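Local coordinates for protein purine nucleoside phosphorylase YlmD (Geobacillus stearothermophilus, PDB 6T1B) that catalyses the phosphorolysis of adenosine, inosine and S-methyl-5'-thioadenosine to the free base and a ribose 1-phosphate, and also deaminates adenosine, using a catalytic zinc ion, at residues 57-61 against 95-99; 63-69 against 265-271; 88-93 against 114-119. One frame throughout, in Å; residues are numbered along the deposited sequence.

Contact 1. Residues 57-61 against 95-99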
ATOM      1  N   VAL A  57       8.950 -16.929   3.526  1.00 12.23           N
ATOM      2  CA  VAL A  57       8.920 -16.759   4.980  1.00 11.31           C
ATOM      3  C   VAL A  57      10.264 -16.247   5.482  1.00 13.11           C
ATOM      4  O   VAL A  57      10.322 -15.375   6.360  1.00 14.17           O
ATOM      5  CB  VAL A  57       8.443 -18.030   5.693  1.00 14.25           C
ATOM      6  CG1 VAL A  57       8.592 -17.902   7.204  1.00 16.81           C
ATOM      7  CG2 VAL A  57       6.993 -18.280   5.329  1.00 16.52           C
ATOM      8  N   ASN A  58      11.369 -16.752   4.925  1.00 11.85           N
ATOM      9  CA  ASN A  58      12.681 -16.260   5.354  1.00 12.14           C
ATOM     10  C   ASN A  58      12.874 -14.792   4.972  1.00 11.93           C
ATOM     11  O   ASN A  58      13.484 -14.024   5.736  1.00 14.71           O
ATOM     12  CB  ASN A  58      13.798 -17.143   4.800  1.00 14.98           C
ATOM     13  CG  ASN A  58      13.940 -18.422   5.583  1.00 16.44           C
ATOM     14  OD1 ASN A  58      13.635 -18.466   6.779  1.00 18.86           O
ATOM     15  ND2 ASN A  58      14.432 -19.471   4.929  1.00 18.28           N
ATOM     16  N   ASN A  59      12.349 -14.376   3.820  1.00 10.85           N
ATOM     17  CA  ASN A  59      12.383 -12.968   3.432  1.00 12.40           C
ATOM     18  C   ASN A  59      11.612 -12.117   4.430  1.00 12.24           C
ATOM     19  O   ASN A  59      12.079 -11.044   4.846  1.00 13.78           O
ATOM     20  CB  ASN A  59      11.796 -12.771   2.032  1.00 12.74           C
ATOM     21  CG  ASN A  59      12.625 -13.442   0.968  1.00 11.84           C
ATOM     22  OD1 ASN A  59      13.828 -13.641   1.141  1.00 12.89           O
ATOM     23  ND2 ASN A  59      12.000 -13.757  -0.159  1.00 12.13           N
ATOM     24  N   ARG A  60      10.439 -12.598   4.852  1.00 13.35           N
ATOM     25  CA  ARG A  60       9.659 -11.863   5.838  1.00 11.39           C
ATOM     26  C   ARG A  60      10.387 -11.826   7.173  1.00 12.70           C
ATOM     27  O   ARG A  60      10.404 -10.785   7.842  1.00 14.25           O
ATOM     28  CB  ARG A  60       8.281 -12.502   5.972  1.00 12.89           C
ATOM     29  CG  ARG A  60       7.423 -12.341   4.724  1.00 11.68           C
ATOM     30  CD  ARG A  60       6.030 -12.898   4.958  1.00 11.40           C
ATOM     31  NE  ARG A  60       5.159 -12.509   3.870  1.00 11.97           N
ATOM     32  CZ  ARG A  60       3.843 -12.363   3.963  1.00 13.28           C
ATOM     33  NH1 ARG A  60       3.153 -11.952   2.902  1.00 16.80           N
ATOM     34  NH2 ARG A  60       3.212 -12.643   5.105  1.00 14.43           N
ATOM     35  N   ARG A  61      11.000 -12.942   7.594  1.00 14.07           N
ATOM     36  CA  ARG A  61      11.797 -12.937   8.817  1.00 14.66           C
ATOM     37  C   ARG A  61      12.952 -11.949   8.718  1.00 15.48           C
ATOM     38  O   ARG A  61      13.327 -11.325   9.720  1.00 17.97           O
ATOM     39  CB  ARG A  61      12.322 -14.344   9.120  1.00 15.87           C
ATOM     40  CG  ARG A  61      11.208 -15.311   9.520  1.00 19.74           C
ATOM     41  CD  ARG A  61      11.707 -16.544  10.210  1.00 35.95           C
ATOM     42  NE  ARG A  61      10.611 -17.266  10.853  1.00 58.43           N
ATOM     43  CZ  ARG A  61       9.942 -16.849  11.929  1.00 66.39           C
ATOM     44  NH1 ARG A  61       8.967 -17.596  12.426  1.00 53.07           N
ATOM     45  NH2 ARG A  61      10.230 -15.689  12.504  1.00 59.15           N
ATOM     46  N   ASN A  95      -2.029 -13.425  11.534  1.00 14.13           N
ATOM     47  CA  ASN A  95      -2.936 -13.815  10.463  1.00 14.77           C
ATOM     48  C   ASN A  95      -2.293 -13.495   9.117  1.00 13.85           C
ATOM     49  O   ASN A  95      -2.000 -12.334   8.818  1.00 13.26           O
ATOM     50  CB  ASN A  95      -4.262 -13.074  10.584  1.00 17.16           C
ATOM     51  CG  ASN A  95      -5.108 -13.580  11.723  1.00 22.84           C
ATOM     52  OD1 ASN A  95      -4.742 -14.511  12.434  1.00 23.09           O
ATOM     53  ND2 ASN A  95      -6.270 -12.951  11.896  1.00 27.91           N
ATOM     54  N   GLY A  96      -2.046 -14.526   8.330  1.00 13.85           N
ATOM     55  CA  GLY A  96      -1.425 -14.370   7.041  1.00 12.49           C
ATOM     56  C   GLY A  96       0.058 -14.097   7.075  1.00 12.61           C
ATOM     57  O   GLY A  96       0.646 -13.815   6.021  1.00 14.58           O
ATOM     58  N   ALA A  97       0.685 -14.156   8.237  1.00 12.93           N
ATOM     59  CA  ALA A  97       2.094 -13.767   8.333  1.00 13.90           C
ATOM     60  C   ALA A  97       3.017 -14.827   7.740  1.00 15.54           C
ATOM     61  O   ALA A  97       4.004 -14.501   7.070  1.00 15.08           O
ATOM     62  CB  ALA A  97       2.459 -13.488   9.781  1.00 14.76           C
ATOM     63  N   GLN A  98       2.711 -16.094   7.970  1.00 14.74           N
ATOM     64  CA  GLN A  98       3.484 -17.195   7.429  1.00 15.16           C
ATOM     65  C   GLN A  98       2.653 -18.160   6.608  1.00 18.73           C
ATOM     66  O   GLN A  98       3.223 -19.065   5.985  1.00 22.04           O
ATOM     67  CB  GLN A  98       4.152 -17.978   8.571  1.00 21.48           C
ATOM     68  CG  GLN A  98       5.082 -17.107   9.380  1.00 26.00           C
ATOM     69  CD  GLN A  98       5.776 -17.856  10.486  1.00 29.79           C
ATOM     70  OE1 GLN A  98       6.348 -18.916  10.266  1.00 28.92           O
ATOM     71  NE2 GLN A  98       5.720 -17.304  11.697  1.00 42.85           N
ATOM     72  N   ASP A  99       1.330 -18.009   6.593  1.00 18.64           N
ATOM     73  CA  ASP A  99       0.442 -18.912   5.862  1.00 16.21           C
ATOM     74  C   ASP A  99      -0.612 -18.022   5.217  1.00 17.35           C
ATOM     75  O   ASP A  99      -1.425 -17.416   5.929  1.00 16.71           O
ATOM     76  CB  ASP A  99      -0.215 -19.930   6.792  1.00 18.36           C
ATOM     77  CG  ASP A  99      -1.054 -20.952   6.038  1.00 23.81           C
ATOM     78  OD1 ASP A  99      -1.240 -22.066   6.556  1.00 33.73           O
ATOM     79  OD2 ASP A  99      -1.500 -20.651   4.909  1.00 30.25           O
TER
HETATM   80  O   HOH W   1       0.269 -13.135   3.412  1.00 19.58           O
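Arg60 reaches from its helix to the backbone of the loop 95-99 and spends one terminal nitrogen on two successive carbonyls. Arg60 NH2 donates to Ala97 O at 2.8 Å and to Gly96 O at 3.0 Å, and neither bond is straight, with N-H...O angles of 143° and 132°. The two oxygens are met differently: Gly96 O is approached in its carbonyl plane, on a lone pair, whereas the donor stands above the carbonyl plane of Ala97. A water joins the other terminal nitrogen to the same loop, accepting from Arg60 NH1 at 3.2 Å and donating to Gly96 O at 2.7 Å. The extended chain from CG to NE carries the guanidinium this far, and Arg60 CD itself rests 3.3 Å from Ala97 O. One turn earlier on the helix, the two methyls of Val57 meet different parts of Gln98, CG1 facing the amide OE1 and CG2 the backbone O. Arg61 NH1 lies 3.3 Å from Gln98 NE2, two donors that cannot bond; its salt bridge goes instead to Glu72. Arg60 belongs to the inosine pocket and touches the nucleoside; the loop carbonyls and Met45 O, which also bonds NH1, together probably help hold this pocket residue in place. The contact thus ties helix 53-67 to the loop between strands 85-87 and 109-112, beside Leu47 and Cys76.

Contact 2. Residues 63-69 against 265-271; sequences LAEWLAF and LAFIGRR
Leu67 lays its CD1 methyl over one face of the Phe267 ring, a CH-pi contact 3.8 Å from the centroid and 20° off the normal. Phe267 already faces the helix from its place on the strand; its CG sits between the backbone N and the carbonyl carbon (chi1 51°), the crowded position. Leu63, one turn earlier than Leu67, comes to the same ring obliquely with CD2, and Leu63 CD2 also meets Leu265 CD2 at 3.5 Å. Its CG stands opposite the backbone N, while that of Leu67 stands opposite the carbonyl carbon; the two leucines thus bring their methyls to Phe267 from different rotamers.

Beyond the ring, the contact turns polar at the helix end. Ala68 leaves the helix with positive phi in a Schellman motif, and the extended side chain of Arg271 crosses to it. The guanidinium grips one carbonyl end-on, with Arg271 NH2 at 2.7 Å and NH1 at 3.0 Å from Leu67 O and the oxygen in its plane; NH1 adds a weak bond to Ala68 O. A cation here probably interacts favourably with the negative end of the helix dipole. Phe69 sends its ring edge to the strand end, CZ lying 3.8 Å from Arg270 O, with CE1 near the backbone of Gly269.

Strand 264-269 runs between strands 25-29 and 118-123, and helix 53-67 packs on it through alternate residues Leu265 and Phe267, the axes of 63-67 and 265-269 running 39° apart: a helix-on-sheet layer of the YfiH/LACC1 fold.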
ATOM      1  N   LEU A  63      13.036  -9.035   6.981  1.00 14.87           N
ATOM      2  CA  LEU A  63      12.472  -7.705   7.242  1.00 12.71           C
ATOM      3  C   LEU A  63      12.166  -7.535   8.730  1.00 15.71           C
ATOM      4  O   LEU A  63      12.448  -6.484   9.320  1.00 15.50           O
ATOM      5  CB  LEU A  63      11.207  -7.464   6.421  1.00 11.85           C
ATOM      6  CG  LEU A  63      10.515  -6.126   6.726  1.00 13.68           C
ATOM      7  CD1 LEU A  63      11.442  -4.945   6.405  1.00 14.09           C
ATOM      8  CD2 LEU A  63       9.187  -5.996   5.998  1.00 11.16           C
ATOM      9  N   ALA A  64      11.574  -8.556   9.352  1.00 13.22           N
ATOM     10  CA  ALA A  64      11.300  -8.486  10.781  1.00 15.21           C
ATOM     11  C   ALA A  64      12.564  -8.179  11.577  1.00 17.60           C
ATOM     12  O   ALA A  64      12.523  -7.420  12.546  1.00 18.82           O
ATOM     13  CB  ALA A  64      10.636  -9.775  11.279  1.00 17.09           C
ATOM     14  N   GLU A  65      13.697  -8.755  11.171  1.00 18.43           N
ATOM     15  CA  GLU A  65      14.982  -8.476  11.809  1.00 20.54           C
ATOM     16  C   GLU A  65      15.401  -7.032  11.562  1.00 20.55           C
ATOM     17  O   GLU A  65      15.785  -6.323  12.499  1.00 21.25           O
ATOM     18  CB  GLU A  65      16.005  -9.481  11.258  1.00 24.27           C
ATOM     19  CG  GLU A  65      17.479  -9.210  11.531  1.00 50.67           C
ATOM     20  CD  GLU A  65      18.384 -10.043  10.614  1.00 71.75           C
ATOM     21  OE1 GLU A  65      17.951 -11.133  10.177  1.00 33.78           O
ATOM     22  OE2 GLU A  65      19.516  -9.608  10.307  1.00 47.62           O
ATOM     23  N   TRP A  66      15.295  -6.564  10.321  1.00 20.37           N
ATOM     24  CA  TRP A  66      15.666  -5.185  10.029  1.00 20.26           C
ATOM     25  C   TRP A  66      14.829  -4.192  10.832  1.00 19.06           C
ATOM     26  O   TRP A  66      15.348  -3.170  11.309  1.00 22.97           O
ATOM     27  CB  TRP A  66      15.475  -4.896   8.544  1.00 18.49           C
ATOM     28  CG  TRP A  66      16.333  -5.659   7.606  1.00 17.76           C
ATOM     29  CD1 TRP A  66      17.499  -6.339   7.889  1.00 21.72           C
ATOM     30  CD2 TRP A  66      16.095  -5.817   6.208  1.00 18.11           C
ATOM     31  NE1 TRP A  66      17.983  -6.909   6.736  1.00 21.37           N
ATOM     32  CE2 TRP A  66      17.153  -6.601   5.693  1.00 18.15           C
ATOM     33  CE3 TRP A  66      15.106  -5.362   5.339  1.00 16.43           C
ATOM     34  CZ2 TRP A  66      17.220  -6.952   4.341  1.00 16.62           C
ATOM     35  CZ3 TRP A  66      15.176  -5.705   3.999  1.00 15.62           C
ATOM     36  CH2 TRP A  66      16.250  -6.493   3.515  1.00 16.59           C
ATOM     37  N   LEU A  67      13.549  -4.472  10.998  1.00 16.85           N
ATOM     38  CA  LEU A  67      12.636  -3.561  11.671  1.00 16.65           C
ATOM     39  C   LEU A  67      12.581  -3.784  13.180  1.00 19.52           C
ATOM     40  O   LEU A  67      11.943  -2.992  13.879  1.00 20.63           O
ATOM     41  CB  LEU A  67      11.230  -3.742  11.128  1.00 14.37           C
ATOM     42  CG  LEU A  67      10.987  -3.486   9.638  1.00 14.89           C
ATOM     43  CD1 LEU A  67       9.527  -3.681   9.309  1.00 15.62           C
ATOM     44  CD2 LEU A  67      11.450  -2.079   9.258  1.00 18.52           C
ATOM     45  N   ALA A  68      13.183  -4.849  13.688  1.00 19.49           N
ATOM     46  CA  ALA A  68      12.983  -5.256  15.068  1.00 21.25           C
ATOM     47  C   ALA A  68      11.494  -5.312  15.398  1.00 21.58           C
ATOM     48  O   ALA A  68      11.035  -4.771  16.400  1.00 22.21           O
ATOM     49  CB  ALA A  68      13.729  -4.317  16.022  1.00 22.36           C
ATOM     50  N   PHE A  69      10.741  -5.989  14.532  1.00 17.50           N
ATOM     51  CA  PHE A  69       9.281  -6.063  14.624  1.00 17.22           C
ATOM     52  C   PHE A  69       8.918  -7.491  14.227  1.00 15.92           C
ATOM     53  O   PHE A  69       8.751  -7.799  13.043  1.00 15.98           O
ATOM     54  CB  PHE A  69       8.610  -5.020  13.731  1.00 18.70           C
ATOM     55  CG  PHE A  69       7.333  -4.466  14.294  1.00 17.31           C
ATOM     56  CD1 PHE A  69       7.175  -3.097  14.490  1.00 19.37           C
ATOM     57  CD2 PHE A  69       6.296  -5.309  14.648  1.00 16.26           C
ATOM     58  CE1 PHE A  69       5.992  -2.588  15.019  1.00 19.44           C
ATOM     59  CE2 PHE A  69       5.114  -4.805  15.175  1.00 19.14           C
ATOM     60  CZ  PHE A  69       4.958  -3.450  15.339  1.00 17.43           C
ATOM     61  N   LEU A 265       6.644  -5.500   0.326  1.00  9.90           N
ATOM     62  CA  LEU A 265       5.729  -5.356   1.448  1.00  9.15           C
ATOM     63  C   LEU A 265       5.704  -3.884   1.842  1.00 10.52           C
ATOM     64  O   LEU A 265       6.767  -3.290   2.087  1.00 10.66           O
ATOM     65  CB  LEU A 265       6.209  -6.139   2.656  1.00 10.88           C
ATOM     66  CG  LEU A 265       5.182  -6.395   3.748  1.00 14.28           C
ATOM     67  CD1 LEU A 265       4.238  -7.522   3.287  1.00 13.97           C
ATOM     68  CD2 LEU A 265       5.837  -6.686   5.070  1.00 16.30           C
ATOM     69  N   ALA A 266       4.512  -3.320   1.895  1.00  9.19           N
ATOM     70  CA  ALA A 266       4.260  -2.056   2.575  1.00  9.41           C
ATOM     71  C   ALA A 266       3.839  -2.389   3.994  1.00  9.87           C
ATOM     72  O   ALA A 266       3.102  -3.355   4.231  1.00 10.33           O
ATOM     73  CB  ALA A 266       3.126  -1.297   1.896  1.00  9.51           C
ATOM     74  N   PHE A 267       4.308  -1.589   4.942  1.00  9.62           N
ATOM     75  CA  PHE A 267       4.035  -1.913   6.330  1.00 10.02           C
ATOM     76  C   PHE A 267       3.872  -0.637   7.130  1.00 11.39           C
ATOM     77  O   PHE A 267       4.459   0.406   6.806  1.00 11.38           O
ATOM     78  CB  PHE A 267       5.127  -2.796   6.940  1.00 12.31           C
ATOM     79  CG  PHE A 267       6.513  -2.258   6.737  1.00 10.88           C
ATOM     80  CD1 PHE A 267       7.082  -1.377   7.642  1.00 12.55           C
ATOM     81  CD2 PHE A 267       7.249  -2.621   5.617  1.00 11.06           C
ATOM     82  CE1 PHE A 267       8.357  -0.885   7.436  1.00 14.89           C
ATOM     83  CE2 PHE A 267       8.522  -2.128   5.428  1.00 13.81           C
ATOM     84  CZ  PHE A 267       9.064  -1.244   6.317  1.00 15.39           C
ATOM     85  N   ILE A 268       3.027  -0.711   8.147  1.00 10.25           N
ATOM     86  CA  ILE A 268       2.928   0.370   9.126  1.00 12.86           C
ATOM     87  C   ILE A 268       2.486  -0.206  10.465  1.00 11.31           C
ATOM     88  O   ILE A 268       1.584  -1.051  10.542  1.00 12.01           O
ATOM     89  CB  ILE A 268       2.000   1.497   8.628  1.00 13.14           C
ATOM     90  CG1 ILE A 268       2.022   2.706   9.572  1.00 13.90           C
ATOM     91  CG2 ILE A 268       0.549   1.013   8.452  1.00 13.12           C
ATOM     92  CD1 ILE A 268       1.371   3.963   8.979  1.00 14.29           C
ATOM     93  N   GLY A 269       3.090   0.303  11.534  1.00 12.15           N
ATOM     94  CA  GLY A 269       2.745  -0.106  12.885  1.00 12.94           C
ATOM     95  C   GLY A 269       3.413   0.818  13.879  1.00 13.89           C
ATOM     96  O   GLY A 269       4.263   1.634  13.506  1.00 16.59           O
ATOM     97  N   ARG A 270       3.023   0.687  15.132  1.00 14.87           N
ATOM     98  CA  ARG A 270       3.641   1.435  16.216  1.00 16.66           C
ATOM     99  C   ARG A 270       4.278   0.469  17.192  1.00 20.63           C
ATOM    100  O   ARG A 270       3.716  -0.583  17.489  1.00 20.43           O
ATOM    101  CB  ARG A 270       2.610   2.318  16.904  1.00 19.09           C
ATOM    102  CG  ARG A 270       2.145   3.426  15.990  1.00 24.31           C
ATOM    103  CD  ARG A 270       1.250   4.425  16.675  1.00 29.44           C
ATOM    104  NE  ARG A 270       0.042   3.812  17.213  1.00 26.12           N
ATOM    105  CZ  ARG A 270      -0.194   3.622  18.509  1.00 22.78           C
ATOM    106  NH1 ARG A 270       0.702   4.001  19.414  1.00 33.85           N
ATOM    107  NH2 ARG A 270      -1.330   3.070  18.912  1.00 29.28           N
ATOM    108  N   ARG A 271       5.458   0.838  17.681  1.00 20.92           N
ATOM    109  CA  ARG A 271       6.163  -0.014  18.623  1.00 22.06           C
ATOM    110  C   ARG A 271       5.518   0.052  19.999  1.00 24.81           C
ATOM    111  O   ARG A 271       5.089   1.115  20.452  1.00 25.26           O
ATOM    112  CB  ARG A 271       7.616   0.436  18.741  1.00 22.48           C
ATOM    113  CG  ARG A 271       8.394   0.363  17.459  1.00 21.55           C
ATOM    114  CD  ARG A 271       9.896   0.560  17.734  1.00 23.12           C
ATOM    115  NE  ARG A 271      10.617   0.590  16.472  1.00 23.88           N
ATOM    116  CZ  ARG A 271      10.939  -0.494  15.766  1.00 23.66           C
ATOM    117  NH1 ARG A 271      10.638  -1.696  16.228  1.00 24.90           N
ATOM    118  NH2 ARG A 271      11.589  -0.368  14.618  1.00 26.22           N
TER

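Contact 3. Residues 88-93 against 114-119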
ATOM      1  N   VAL A  88      -8.210  -4.270  12.858  1.00 13.46           N
ATOM      2  CA  VAL A  88      -7.564  -5.397  13.521  1.00 13.78           C
ATOM      3  C   VAL A  88      -6.914  -4.976  14.825  1.00 14.47           C
ATOM      4  O   VAL A  88      -6.669  -3.792  15.077  1.00 15.05           O
ATOM      5  CB  VAL A  88      -6.521  -6.071  12.607  1.00 14.00           C
ATOM      6  CG1 VAL A  88      -7.221  -6.664  11.386  1.00 14.03           C
ATOM      7  CG2 VAL A  88      -5.447  -5.064  12.174  1.00 13.18           C
ATOM      8  N   THR A  89      -6.645  -5.976  15.673  1.00 14.48           N
ATOM      9  CA  THR A  89      -6.090  -5.775  17.002  1.00 16.27           C
ATOM     10  C   THR A  89      -5.023  -6.831  17.261  1.00 15.79           C
ATOM     11  O   THR A  89      -4.709  -7.660  16.409  1.00 15.66           O
ATOM     12  CB  THR A  89      -7.171  -5.896  18.087  1.00 19.50           C
ATOM     13  OG1 THR A  89      -7.622  -7.265  18.143  1.00 20.19           O
ATOM     14  CG2 THR A  89      -8.336  -4.969  17.807  1.00 17.52           C
ATOM     15  N   LYS A  90      -4.470  -6.817  18.474  1.00 18.55           N
ATOM     16  CA  LYS A  90      -3.464  -7.826  18.805  1.00 22.73           C
ATOM     17  C   LYS A  90      -4.010  -9.242  18.684  1.00 18.98           C
ATOM     18  O   LYS A  90      -3.223 -10.173  18.454  1.00 21.06           O
ATOM     19  CB  LYS A  90      -2.832  -7.526  20.162  1.00 22.00           C
ATOM     20  CG  LYS A  90      -1.736  -6.465  20.042  1.00 53.71           C
ATOM     21  CD  LYS A  90      -1.323  -5.827  21.362  1.00 51.51           C
ATOM     22  CE  LYS A  90      -0.830  -6.851  22.355  1.00 55.56           C
ATOM     23  NZ  LYS A  90       0.077  -6.224  23.356  1.00 57.26           N
ATOM     24  N   SER A  91      -5.332  -9.428  18.757  1.00 20.38           N
ATOM     25  CA  SER A  91      -5.884 -10.772  18.614  0.61 23.80           C
ATOM     26  C   SER A  91      -5.743 -11.302  17.194  1.00 22.23           C
ATOM     27  O   SER A  91      -5.927 -12.507  16.979  1.00 22.94           O
ATOM     28  CB  SER A  91      -7.349 -10.816  19.050  0.61 26.70           C
ATOM     29  OG  SER A  91      -8.190 -10.095  18.171  0.61 24.96           O
ATOM     30  N   ASP A  92      -5.407 -10.446  16.241  1.00 18.11           N
ATOM     31  CA  ASP A  92      -5.244 -10.836  14.853  1.00 16.68           C
ATOM     32  C   ASP A  92      -3.788 -11.053  14.476  1.00 16.64           C
ATOM     33  O   ASP A  92      -3.514 -11.429  13.330  1.00 16.34           O
ATOM     34  CB  ASP A  92      -5.884  -9.789  13.931  1.00 14.86           C
ATOM     35  CG  ASP A  92      -7.351  -9.582  14.241  1.00 21.44           C
ATOM     36  OD1 ASP A  92      -7.731  -8.462  14.634  1.00 18.65           O
ATOM     37  OD2 ASP A  92      -8.117 -10.563  14.153  1.00 25.75           O
ATOM     38  N   ARG A  93      -2.862 -10.870  15.418  1.00 16.78           N
ATOM     39  CA  ARG A  93      -1.453 -10.997  15.080  1.00 16.29           C
ATOM     40  C   ARG A  93      -1.165 -12.389  14.556  1.00 15.79           C
ATOM     41  O   ARG A  93      -1.668 -13.395  15.087  1.00 17.48           O
ATOM     42  CB  ARG A  93      -0.570 -10.769  16.293  1.00 20.39           C
ATOM     43  CG  ARG A  93      -0.531  -9.342  16.793  1.00 23.36           C
ATOM     44  CD  ARG A  93      -0.149  -9.392  18.256  1.00 32.02           C
ATOM     45  NE  ARG A  93       0.807  -8.370  18.617  1.00 42.90           N
ATOM     46  CZ  ARG A  93       1.379  -8.295  19.808  1.00 45.48           C
ATOM     47  NH1 ARG A  93       2.244  -7.325  20.056  1.00 46.67           N
ATOM     48  NH2 ARG A  93       1.081  -9.202  20.739  1.00 32.17           N
ATOM     49  N   GLU A 114      -3.965   0.030  17.987  1.00 16.51           N
ATOM     50  CA  GLU A 114      -3.116  -0.579  18.994  1.00 16.27           C
ATOM     51  C   GLU A 114      -1.665  -0.560  18.547  1.00 17.65           C
ATOM     52  O   GLU A 114      -1.374  -0.641  17.354  1.00 17.78           O
ATOM     53  CB  GLU A 114      -3.551  -2.026  19.271  1.00 17.57           C
ATOM     54  CG  GLU A 114      -4.991  -2.125  19.729  1.00 18.57           C
ATOM     55  CD  GLU A 114      -5.421  -3.507  20.166  1.00 20.98           C
ATOM     56  OE1 GLU A 114      -6.602  -3.635  20.549  1.00 22.41           O
ATOM     57  OE2 GLU A 114      -4.610  -4.457  20.132  1.00 23.19           O
ATOM     58  N   ALA A 115      -0.756  -0.451  19.512  1.00 17.67           N
ATOM     59  CA  ALA A 115       0.656  -0.655  19.230  1.00 16.60           C
ATOM     60  C   ALA A 115       0.985  -2.148  19.198  1.00 20.26           C
ATOM     61  O   ALA A 115       0.223  -2.994  19.674  1.00 19.52           O
ATOM     62  CB  ALA A 115       1.528   0.046  20.268  1.00 20.61           C
ATOM     63  N   GLY A 116       2.149  -2.467  18.641  1.00 17.34           N
ATOM     64  CA  GLY A 116       2.574  -3.855  18.605  1.00 18.36           C
ATOM     65  C   GLY A 116       1.964  -4.681  17.499  1.00 15.38           C
ATOM     66  O   GLY A 116       2.072  -5.910  17.522  1.00 18.66           O
ATOM     67  N   VAL A 117       1.374  -4.050  16.492  1.00 14.37           N
ATOM     68  CA  VAL A 117       0.665  -4.720  15.411  1.00 12.13           C
ATOM     69  C   VAL A 117       1.179  -4.119  14.110  1.00 15.10           C
ATOM     70  O   VAL A 117       0.961  -2.932  13.848  1.00 15.07           O
ATOM     71  CB  VAL A 117      -0.858  -4.505  15.536  1.00 14.82           C
ATOM     72  CG1 VAL A 117      -1.578  -5.118  14.366  1.00 15.88           C
ATOM     73  CG2 VAL A 117      -1.343  -5.070  16.848  1.00 17.35           C
ATOM     74  N   LEU A 118       1.847  -4.917  13.286  1.00 11.82           N
ATOM     75  CA  LEU A 118       2.390  -4.430  12.026  1.00 12.75           C
ATOM     76  C   LEU A 118       1.445  -4.796  10.900  1.00 11.13           C
ATOM     77  O   LEU A 118       1.335  -5.963  10.532  1.00 11.80           O
ATOM     78  CB  LEU A 118       3.793  -4.985  11.765  1.00 12.39           C
ATOM     79  CG  LEU A 118       4.526  -4.248  10.640  1.00 11.32           C
ATOM     80  CD1 LEU A 118       5.002  -2.869  11.070  1.00 13.63           C
ATOM     81  CD2 LEU A 118       5.679  -5.076  10.073  1.00 13.07           C
ATOM     82  N   LEU A 119       0.768  -3.806  10.319  1.00 11.06           N
ATOM     83  CA  LEU A 119      -0.058  -4.047   9.150  1.00 10.38           C
ATOM     84  C   LEU A 119       0.882  -4.263   7.978  1.00 10.33           C
ATOM     85  O   LEU A 119       1.830  -3.485   7.790  1.00 11.59           O
ATOM     86  CB  LEU A 119      -0.957  -2.842   8.881  1.00  9.84           C
ATOM     87  CG  LEU A 119      -1.767  -2.391  10.112  1.00 12.26           C
ATOM     88  CD1 LEU A 119      -2.608  -1.185   9.710  1.00 12.42           C
ATOM     89  CD2 LEU A 119      -2.607  -3.461  10.691  1.00 12.21           C
TER
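Glu114 and Arg93 both bridge the loop containing the 3-10 segment 90-92 and the turn that leads into strand 118-123 of the YfiH/LACC1 fold. An ST turn shapes the first of these, Ser91 N donating to Thr89 OG1. In addition, Asp92 OD1 receives Thr89 N on its anti lone pair. Among the bonds across the contact, Lys90 N gives its hydrogen to Glu114 OE2 at 2.9 Å, meeting the carboxylate from above its plane. The extended side chain of Glu114 also sets OE1 3.4 Å from Thr89 CB. The ammonium of Lys90 turns elsewhere, to a salt bridge with Glu272.

Apolar contacts lie alongside. Val88 CG2 touches Leu119 CD2 at 3.6 Å, and Val117 CG2 packs against Lys90 CG at 3.5 Å. That same CG covers one face of the Arg93 guanidinium, toward its rim.

Gly116 has a positive phi and lies tight against Arg93. Its carbonyl takes both bonds of a side-on grip in the guanidinium plane, with Arg93 NE at 3.0 Å and NH1 at 2.9 Å from Gly116 O, both arriving from the same face of the carbonyl plane.

In the fold
Contacts 1 and 2 share helix 53-67, their centres about 12 Å apart: the earlier turns meet the loop 95-99, the last turns strand 264-269. Contact 3 lies about 12 Å from contact 2 between centres and is joined to it through the sheet, where strands 264-269 and 118-123 are neighbours: Ile268 O lies 2.9 Å from Leu119 N, and Arg270 O 2.7 Å from Gly116 N, both probable hydrogen bonds. Nearest the inosine is contact 1, with the side chain of Arg60 about 3 Å from it. The side chain of Leu265 in contact 2 is about 7 Å from the bound inosine. For contact 3, the side chain of Leu119 is about 12 Å from the inosine.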